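Local coordinates for protein Ser-thr phosphatase MSPP (Mycobacterium smegmatis, PDB 2JFR) that probably removes phosphate from phosphoserine and phosphothreonine in proteins, as a metal-dependent phosphatase of the PPM (PP2C) family, at residues P105-R119 against D169-I183. Residues are numbered along the deposited sequence; the frame is centred on the assembly and turned at random.
Sequences PLVVNIGDSPLYRIR and DVFGIDCGPGDRLLI
Arg119 grips the carboxylate of Asp179 side-on: Arg119 NE donates to Asp179 OD1 at 2.9 Å, and Arg119 NH2 donates to the syn lone pair of Asp179 OD2 (2.8 Å). A bend at chi3 (-80°) turns the guanidinium back onto the acid. From above the carboxylate plane, Gly176 N also donates to OD2, tying the salt bridge to the type II turn 176-179, where Gly178 accommodates a positive phi. Arg119 NH1 sits over the centre of one face of the Arg117 guanidinium, and Arg117 sends NH1 to the backbone O of Asp174 (2.8 Å), with that oxygen in its guanidinium plane; its NH2 pairs with Glu124. Two waters link Arg119 to the Asp174 carboxylate, so nearby acids probably offset the paired positive charges.

The cluster borders two antiparallel ladders, 106-110 with 169-172 and 115-119 with 180-183, each in a different sheet of the PP2C beta sandwich. The loop 111-114 carries Asp112, a magnesium ligand in another structure of this protein though without that ion here. Ile173 donates its N to Pro105 O and pushes CD1 to Leu115 CD2 (3.8 Å); a branched aliphatic chain suits this buried position between the sheets. Tyr116 lies beside Leu182. A water bridges Asn109 OD1 and Asp169 OD2, the latter also held by His130 and Arg138.

Charged and hydrogen-bonded groups thus clamp the loop between strands 169-172 and 180-183, while aliphatic side chains join the two sheets.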
ATOM      1  N   PRO A 105     -13.529   6.820   6.657  1.00 14.75           N
ATOM      2  CA  PRO A 105     -12.434   6.045   6.028  1.00 14.82           C
ATOM      3  C   PRO A 105     -11.129   6.235   6.770  1.00 14.41           C
ATOM      4  O   PRO A 105     -10.794   7.359   7.213  1.00 14.85           O
ATOM      5  CB  PRO A 105     -12.404   6.547   4.621  1.00 16.35           C
ATOM      6  CG  PRO A 105     -13.863   6.928   4.357  1.00 17.54           C
ATOM      7  CD  PRO A 105     -14.261   7.596   5.636  1.00 16.92           C
ATOM      8  N   LEU A 106     -10.382   5.159   6.895  1.00 14.44           N
ATOM      9  CA  LEU A 106      -9.164   5.137   7.710  1.00 14.34           C
ATOM     10  C   LEU A 106      -8.041   4.438   6.959  1.00 14.03           C
ATOM     11  O   LEU A 106      -8.287   3.425   6.306  1.00 15.09           O
ATOM     12  CB  LEU A 106      -9.473   4.387   9.015  1.00 15.31           C
ATOM     13  CG  LEU A 106      -8.434   4.561  10.150  1.00 16.23           C
ATOM     14  CD1 LEU A 106      -8.540   5.936  10.742  1.00 16.78           C
ATOM     15  CD2 LEU A 106      -8.651   3.514  11.179  1.00 18.99           C
ATOM     16  N   VAL A 107      -6.854   4.983   7.085  1.00 13.78           N
ATOM     17  CA  VAL A 107      -5.614   4.315   6.598  1.00 13.98           C
ATOM     18  C   VAL A 107      -4.738   3.992   7.749  1.00 14.11           C
ATOM     19  O   VAL A 107      -4.552   4.785   8.699  1.00 15.24           O
ATOM     20  CB  VAL A 107      -4.909   5.135   5.518  1.00 14.53           C
ATOM     21  CG1 VAL A 107      -4.488   6.523   5.973  1.00 16.29           C
ATOM     22  CG2 VAL A 107      -3.706   4.380   4.936  1.00 15.38           C
ATOM     23  N   VAL A 108      -4.145   2.789   7.700  1.00 14.19           N
ATOM     24  CA  VAL A 108      -3.109   2.348   8.629  1.00 14.50           C
ATOM     25  C   VAL A 108      -1.933   1.927   7.761  1.00 14.68           C
ATOM     26  O   VAL A 108      -2.102   1.127   6.843  1.00 16.04           O
ATOM     27  CB  VAL A 108      -3.620   1.194   9.502  1.00 15.48           C
ATOM     28  CG1 VAL A 108      -2.501   0.761  10.464  1.00 17.46           C
ATOM     29  CG2 VAL A 108      -4.879   1.565  10.247  1.00 18.12           C
ATOM     30  N   ASN A 109      -0.742   2.470   8.031  1.00 14.50           N
ATOM     31  CA  ASN A 109       0.349   2.216   7.113  1.00 14.53           C
ATOM     32  C   ASN A 109       1.683   2.162   7.835  1.00 14.56           C
ATOM     33  O   ASN A 109       1.980   2.894   8.777  1.00 14.82           O
ATOM     34  CB  ASN A 109       0.387   3.243   5.990  1.00 15.71           C
ATOM     35  CG  ASN A 109       0.616   4.728   6.464  1.00 17.74           C
ATOM     36  OD1 ASN A 109       1.686   5.270   6.201  1.00 22.82           O
ATOM     37  ND2 ASN A 109      -0.375   5.245   7.122  1.00 19.98           N
ATOM     38  N   ILE A 110       2.512   1.257   7.322  1.00 14.34           N
ATOM     39  CA  ILE A 110       3.882   1.071   7.770  0.63 14.40           C
ATOM     40  C   ILE A 110       4.716   0.737   6.558  1.00 14.25           C
ATOM     41  O   ILE A 110       4.393  -0.189   5.794  1.00 15.09           O
ATOM     42  CB  ILE A 110       3.910   0.028   8.923  0.63 14.73           C
ATOM     43  CG1 ILE A 110       5.301   0.026   9.568  0.63 16.48           C
ATOM     44  CG2 ILE A 110       3.388  -1.325   8.520  0.63 17.01           C
ATOM     45  CD1 ILE A 110       5.382  -0.771  10.823  0.63 18.50           C
ATOM     46  N   GLY A 111       5.786   1.480   6.353  1.00 14.76           N
ATOM     47  CA  GLY A 111       6.652   1.267   5.231  1.00 14.60           C
ATOM     48  C   GLY A 111       6.391   2.297   4.143  1.00 14.43           C
ATOM     49  O   GLY A 111       6.149   3.462   4.448  1.00 15.34           O
ATOM     50  N   ASP A 112       6.475   1.887   2.878  1.00 14.73           N
ATOM     51  CA  ASP A 112       6.498   2.819   1.763  1.00 14.81           C
ATOM     52  C   ASP A 112       5.592   2.396   0.603  1.00 13.93           C
ATOM     53  O   ASP A 112       5.910   2.711  -0.542  1.00 14.92           O
ATOM     54  CB  ASP A 112       7.928   3.045   1.251  1.00 17.10           C
ATOM     55  CG  ASP A 112       8.531   1.823   0.598  1.00 18.12           C
ATOM     56  OD1 ASP A 112       7.945   0.722   0.689  1.00 16.52           O
ATOM     57  OD2 ASP A 112       9.616   2.038  -0.003  1.00 26.69           O
ATOM     58  N   SER A 113       4.473   1.765   0.898  1.00 13.70           N
ATOM     59  CA  SER A 113       3.479   1.446  -0.137  1.00 13.56           C
ATOM     60  C   SER A 113       2.368   2.479  -0.088  1.00 13.41           C
ATOM     61  O   SER A 113       1.498   2.383   0.776  1.00 15.24           O
ATOM     62  CB  SER A 113       2.915   0.049   0.109  1.00 13.83           C
ATOM     63  OG  SER A 113       3.937  -0.945   0.102  1.00 13.96           O
ATOM     64  N   PRO A 114       2.388   3.523  -0.880  1.00 13.56           N
ATOM     65  CA  PRO A 114       1.541   4.681  -0.544  1.00 14.10           C
ATOM     66  C   PRO A 114       0.087   4.511  -0.849  1.00 13.87           C
ATOM     67  O   PRO A 114      -0.361   3.749  -1.718  1.00 14.28           O
ATOM     68  CB  PRO A 114       2.132   5.822  -1.352  1.00 15.83           C
ATOM     69  CG  PRO A 114       3.499   5.343  -1.764  1.00 15.89           C
ATOM     70  CD  PRO A 114       3.281   3.857  -1.988  1.00 14.23           C
ATOM     71  N   LEU A 115      -0.699   5.338  -0.134  1.00 14.11           N
ATOM     72  CA  LEU A 115      -2.074   5.642  -0.483  1.00 13.72           C
ATOM     73  C   LEU A 115      -2.109   6.999  -1.187  1.00 13.63           C
ATOM     74  O   LEU A 115      -1.547   7.965  -0.694  1.00 14.43           O
ATOM     75  CB  LEU A 115      -2.923   5.713   0.769  1.00 14.29           C
ATOM     76  CG  LEU A 115      -4.358   6.226   0.591  1.00 14.40           C
ATOM     77  CD1 LEU A 115      -5.159   5.281  -0.255  1.00 14.82           C
ATOM     78  CD2 LEU A 115      -5.003   6.468   1.945  1.00 15.88           C
ATOM     79  N   TYR A 116      -2.833   7.038  -2.293  1.00 13.90           N
ATOM     80  CA  TYR A 116      -3.084   8.245  -3.057  1.00 14.31           C
ATOM     81  C   TYR A 116      -4.563   8.507  -3.152  1.00 14.47           C
ATOM     82  O   TYR A 116      -5.369   7.557  -3.207  1.00 15.01           O
ATOM     83  CB  TYR A 116      -2.552   8.149  -4.492  1.00 15.09           C
ATOM     84  CG  TYR A 116      -1.145   7.682  -4.642  1.00 15.46           C
ATOM     85  CD1 TYR A 116      -0.086   8.556  -4.773  1.00 15.97           C
ATOM     86  CD2 TYR A 116      -0.840   6.304  -4.623  1.00 16.74           C
ATOM     87  CE1 TYR A 116       1.228   8.069  -4.919  1.00 16.51           C
ATOM     88  CE2 TYR A 116       0.424   5.823  -4.778  1.00 17.66           C
ATOM     89  CZ  TYR A 116       1.455   6.704  -4.912  1.00 16.89           C
ATOM     90  OH  TYR A 116       2.741   6.202  -5.042  1.00 19.08           O
ATOM     91  N   ARG A 117      -4.915   9.778  -3.253  1.00 15.78           N
ATOM     92  CA  ARG A 117      -6.277  10.179  -3.644  1.00 16.04           C
ATOM     93  C   ARG A 117      -6.190  10.809  -5.005  1.00 15.66           C
ATOM     94  O   ARG A 117      -5.335  11.625  -5.269  1.00 16.02           O
ATOM     95  CB  ARG A 117      -6.856  11.170  -2.675  1.00 17.02           C
ATOM     96  CG  ARG A 117      -8.314  11.548  -2.991  1.00 17.89           C
ATOM     97  CD  ARG A 117      -8.862  12.617  -2.063  1.00 19.18           C
ATOM     98  NE  ARG A 117      -8.054  13.804  -2.240  1.00 19.50           N
ATOM     99  CZ  ARG A 117      -7.728  14.667  -1.318  1.00 27.43           C
ATOM    100  NH1 ARG A 117      -8.281  14.580  -0.130  1.00 42.90           N
ATOM    101  NH2 ARG A 117      -6.913  15.643  -1.633  1.00 40.37           N
ATOM    102  N   ILE A 118      -7.145  10.406  -5.852  1.00 15.96           N
ATOM    103  CA  ILE A 118      -7.304  10.927  -7.196  0.67 17.06           C
ATOM    104  C   ILE A 118      -8.598  11.696  -7.202  1.00 16.62           C
ATOM    105  O   ILE A 118      -9.670  11.133  -6.988  1.00 17.14           O
ATOM    106  CB  ILE A 118      -7.228   9.735  -8.165  0.67 18.45           C
ATOM    107  CG1 ILE A 118      -5.898   9.034  -7.963  0.67 18.63           C
ATOM    108  CG2 ILE A 118      -7.441  10.117  -9.625  0.67 20.73           C
ATOM    109  CD1 ILE A 118      -5.826   7.589  -8.359  0.67 20.12           C
ATOM    110  N   ARG A 119      -8.498  13.021  -7.402  1.00 18.07           N
ATOM    111  CA  ARG A 119      -9.624  13.921  -7.319  1.00 18.74           C
ATOM    112  C   ARG A 119      -9.452  14.999  -8.375  1.00 21.11           C
ATOM    113  O   ARG A 119      -8.394  15.646  -8.402  1.00 21.38           O
ATOM    114  CB  ARG A 119      -9.745  14.538  -5.903  1.00 20.16           C
ATOM    115  CG  ARG A 119     -10.755  15.607  -5.735  1.00 22.59           C
ATOM    116  CD  ARG A 119     -10.579  16.311  -4.349  1.00 25.83           C
ATOM    117  NE  ARG A 119     -11.219  15.398  -3.457  1.00 23.53           N
ATOM    118  CZ  ARG A 119     -11.320  15.678  -2.149  1.00 25.40           C
ATOM    119  NH1 ARG A 119     -10.755  16.791  -1.676  1.00 33.02           N
ATOM    120  NH2 ARG A 119     -11.997  14.821  -1.438  1.00 26.94           N
ATOM    121  N   ASP A 169       1.452   4.332  11.268  1.00 15.82           N
ATOM    122  CA  ASP A 169       0.671   5.553  11.171  1.00 15.45           C
ATOM    123  C   ASP A 169      -0.804   5.165  11.007  1.00 15.04           C
ATOM    124  O   ASP A 169      -1.114   4.155  10.360  1.00 15.94           O
ATOM    125  CB  ASP A 169       1.115   6.380  10.002  1.00 15.89           C
ATOM    126  CG  ASP A 169       2.451   7.086  10.168  1.00 16.79           C
ATOM    127  OD1 ASP A 169       2.975   7.130  11.321  1.00 22.28           O
ATOM    128  OD2 ASP A 169       3.006   7.552   9.161  1.00 17.96           O
ATOM    129  N   VAL A 170      -1.676   5.973  11.578  1.00 15.14           N
ATOM    130  CA  VAL A 170      -3.124   5.758  11.580  0.61 14.75           C
ATOM    131  C   VAL A 170      -3.772   7.089  11.333  1.00 14.81           C
ATOM    132  O   VAL A 170      -3.544   7.997  12.141  1.00 16.67           O
ATOM    133  CB  VAL A 170      -3.587   5.179  12.915  0.61 14.98           C
ATOM    134  CG1 VAL A 170      -5.112   4.973  12.898  0.61 17.36           C
ATOM    135  CG2 VAL A 170      -2.827   3.911  13.229  0.61 16.94           C
ATOM    136  N   PHE A 171      -4.611   7.279  10.317  1.00 14.42           N
ATOM    137  CA  PHE A 171      -5.267   8.558  10.179  1.00 14.45           C
ATOM    138  C   PHE A 171      -6.497   8.403   9.312  1.00 14.22           C
ATOM    139  O   PHE A 171      -6.595   7.531   8.433  1.00 14.71           O
ATOM    140  CB  PHE A 171      -4.371   9.639   9.567  1.00 15.94           C
ATOM    141  CG  PHE A 171      -4.689  10.981  10.221  1.00 16.30           C
ATOM    142  CD1 PHE A 171      -4.226  11.261  11.457  1.00 22.64           C
ATOM    143  CD2 PHE A 171      -5.510  11.932   9.587  1.00 16.17           C
ATOM    144  CE1 PHE A 171      -4.546  12.472  12.069  1.00 22.75           C
ATOM    145  CE2 PHE A 171      -5.799  13.117  10.207  1.00 17.62           C
ATOM    146  CZ  PHE A 171      -5.351  13.369  11.452  1.00 21.32           C
ATOM    147  N   GLY A 172      -7.450   9.308   9.497  1.00 14.48           N
ATOM    148  CA  GLY A 172      -8.566   9.394   8.596  1.00 14.46           C
ATOM    149  C   GLY A 172      -8.121   9.778   7.214  1.00 14.13           C
ATOM    150  O   GLY A 172      -7.146  10.463   6.994  1.00 16.12           O
ATOM    151  N   ILE A 173      -8.923   9.350   6.231  1.00 14.29           N
ATOM    152  CA  ILE A 173      -8.741   9.689   4.842  1.00 14.49           C
ATOM    153  C   ILE A 173      -9.807  10.731   4.456  1.00 14.85           C
ATOM    154  O   ILE A 173     -11.005  10.431   4.597  1.00 16.08           O
ATOM    155  CB  ILE A 173      -8.896   8.464   3.902  1.00 14.35           C
ATOM    156  CG1 ILE A 173      -8.003   7.295   4.370  1.00 15.18           C
ATOM    157  CG2 ILE A 173      -8.608   8.872   2.477  1.00 15.72           C
ATOM    158  CD1 ILE A 173      -8.365   6.005   3.700  1.00 15.58           C
ATOM    159  N   ASP A 174      -9.372  11.912   4.036  1.00 15.37           N
ATOM    160  CA  ASP A 174     -10.288  12.931   3.602  1.00 15.66           C
ATOM    161  C   ASP A 174     -10.709  12.632   2.154  1.00 15.81           C
ATOM    162  O   ASP A 174      -9.970  12.834   1.222  1.00 18.50           O
ATOM    163  CB  ASP A 174      -9.579  14.286   3.685  1.00 17.05           C
ATOM    164  CG  ASP A 174     -10.461  15.429   3.290  1.00 20.05           C
ATOM    165  OD1 ASP A 174     -11.673  15.263   3.171  1.00 24.95           O
ATOM    166  OD2 ASP A 174      -9.921  16.532   3.135  1.00 23.51           O
ATOM    167  N   CYS A 175     -11.880  12.059   1.997  1.00 16.48           N
ATOM    168  CA  CYS A 175     -12.357  11.610   0.702  1.00 16.65           C
ATOM    169  C   CYS A 175     -13.877  11.644   0.704  1.00 18.45           C
ATOM    170  O   CYS A 175     -14.490  11.770   1.753  1.00 21.80           O
ATOM    171  CB  CYS A 175     -11.832  10.224   0.388  1.00 16.99           C
ATOM    172  SG  CYS A 175     -12.310   8.930   1.511  1.00 18.48           S
ATOM    173  N   GLY A 176     -14.424  11.481  -0.481  1.00 19.09           N
ATOM    174  CA  GLY A 176     -15.860  11.534  -0.605  1.00 20.32           C
ATOM    175  C   GLY A 176     -16.267  11.096  -1.990  1.00 18.17           C
ATOM    176  O   GLY A 176     -15.464  10.633  -2.799  1.00 17.56           O
ATOM    177  N   PRO A 177     -17.564  11.197  -2.254  1.00 19.25           N
ATOM    178  CA  PRO A 177     -18.118  10.714  -3.493  1.00 18.91           C
ATOM    179  C   PRO A 177     -17.381  11.286  -4.677  1.00 18.41           C
ATOM    180  O   PRO A 177     -17.085  12.463  -4.713  1.00 21.32           O
ATOM    181  CB  PRO A 177     -19.581  11.214  -3.428  1.00 21.07           C
ATOM    182  CG  PRO A 177     -19.864  11.234  -1.944  1.00 22.52           C
ATOM    183  CD  PRO A 177     -18.598  11.698  -1.341  1.00 22.62           C
ATOM    184  N   GLY A 178     -17.084  10.389  -5.630  1.00 17.96           N
ATOM    185  CA  GLY A 178     -16.381  10.719  -6.860  1.00 19.74           C
ATOM    186  C   GLY A 178     -14.895  10.609  -6.747  1.00 18.48           C
ATOM    187  O   GLY A 178     -14.225  10.603  -7.797  1.00 20.95           O
ATOM    188  N   ASP A 179     -14.343  10.555  -5.577  1.00 17.05           N
ATOM    189  CA  ASP A 179     -12.912  10.336  -5.439  1.00 16.40           C
ATOM    190  C   ASP A 179     -12.562   8.912  -5.795  1.00 15.85           C
ATOM    191  O   ASP A 179     -13.376   7.985  -5.707  1.00 16.72           O
ATOM    192  CB  ASP A 179     -12.462  10.643  -4.031  1.00 17.21           C
ATOM    193  CG  ASP A 179     -12.515  12.060  -3.593  1.00 17.78           C
ATOM    194  OD1 ASP A 179     -12.528  12.955  -4.450  1.00 20.51           O
ATOM    195  OD2 ASP A 179     -12.499  12.270  -2.382  1.00 20.58           O
ATOM    196  N   ARG A 180     -11.306   8.711  -6.146  1.00 15.90           N
ATOM    197  CA  ARG A 180     -10.711   7.432  -6.324  1.00 15.57           C
ATOM    198  C   ARG A 180      -9.540   7.318  -5.351  1.00 15.37           C
ATOM    199  O   ARG A 180      -8.761   8.263  -5.231  1.00 17.12           O
ATOM    200  CB  ARG A 180     -10.254   7.216  -7.761  1.00 16.58           C
ATOM    201  CG  ARG A 180      -9.426   5.987  -7.997  1.00 17.06           C
ATOM    202  CD  ARG A 180      -9.139   5.791  -9.474  1.00 18.63           C
ATOM    203  NE  ARG A 180     -10.337   5.254 -10.125  1.00 18.56           N
ATOM    204  CZ  ARG A 180     -10.423   5.030 -11.416  1.00 18.71           C
ATOM    205  NH1 ARG A 180      -9.404   5.308 -12.217  1.00 20.06           N
ATOM    206  NH2 ARG A 180     -11.539   4.540 -11.902  1.00 20.10           N
ATOM    207  N   LEU A 181      -9.424   6.175  -4.681  1.00 14.33           N
ATOM    208  CA  LEU A 181      -8.256   5.895  -3.864  1.00 14.54           C
ATOM    209  C   LEU A 181      -7.409   4.862  -4.589  1.00 14.25           C
ATOM    210  O   LEU A 181      -7.931   3.959  -5.232  1.00 15.64           O
ATOM    211  CB  LEU A 181      -8.667   5.360  -2.495  1.00 14.93           C
ATOM    212  CG  LEU A 181      -9.550   6.266  -1.685  1.00 15.43           C
ATOM    213  CD1 LEU A 181      -9.878   5.612  -0.357  1.00 16.93           C
ATOM    214  CD2 LEU A 181      -8.901   7.634  -1.434  1.00 17.69           C
ATOM    215  N   LEU A 182      -6.105   4.998  -4.448  1.00 14.27           N
ATOM    216  CA  LEU A 182      -5.132   4.059  -4.991  1.00 14.48           C
ATOM    217  C   LEU A 182      -4.181   3.689  -3.918  1.00 13.71           C
ATOM    218  O   LEU A 182      -3.534   4.580  -3.334  1.00 14.55           O
ATOM    219  CB  LEU A 182      -4.392   4.702  -6.169  1.00 15.10           C
ATOM    220  CG  LEU A 182      -3.126   3.918  -6.682  1.00 16.53           C
ATOM    221  CD1 LEU A 182      -3.500   2.606  -7.272  1.00 17.27           C
ATOM    222  CD2 LEU A 182      -2.376   4.771  -7.722  1.00 18.81           C
ATOM    223  N   ILE A 183      -4.017   2.402  -3.658  1.00 13.80           N
ATOM    224  CA  ILE A 183      -2.944   1.904  -2.826  1.00 13.61           C
ATOM    225  C   ILE A 183      -1.935   1.255  -3.775  1.00 13.65           C
ATOM    226  O   ILE A 183      -2.343   0.458  -4.628  1.00 14.29           O
ATOM    227  CB  ILE A 183      -3.379   0.894  -1.776  1.00 14.09           C
ATOM    228  CG1 ILE A 183      -4.631   1.327  -1.016  1.00 15.43           C
ATOM    229  CG2 ILE A 183      -2.233   0.625  -0.831  1.00 14.86           C
ATOM    230  CD1 ILE A 183      -5.188   0.236  -0.129  1.00 16.39           C
TER
HETATM  231  O   HOH W   1       1.523   8.159   6.955  1.00 18.53           O
HETATM  232  O   HOH W   2     -11.422  11.042  -9.187  1.00 27.25           O
HETATM  233  O   HOH W   3      -9.964  17.850   0.885  1.00 40.02           O
HETATM  234  O   HOH W   4     -13.278  16.020   1.123  1.00 47.71           O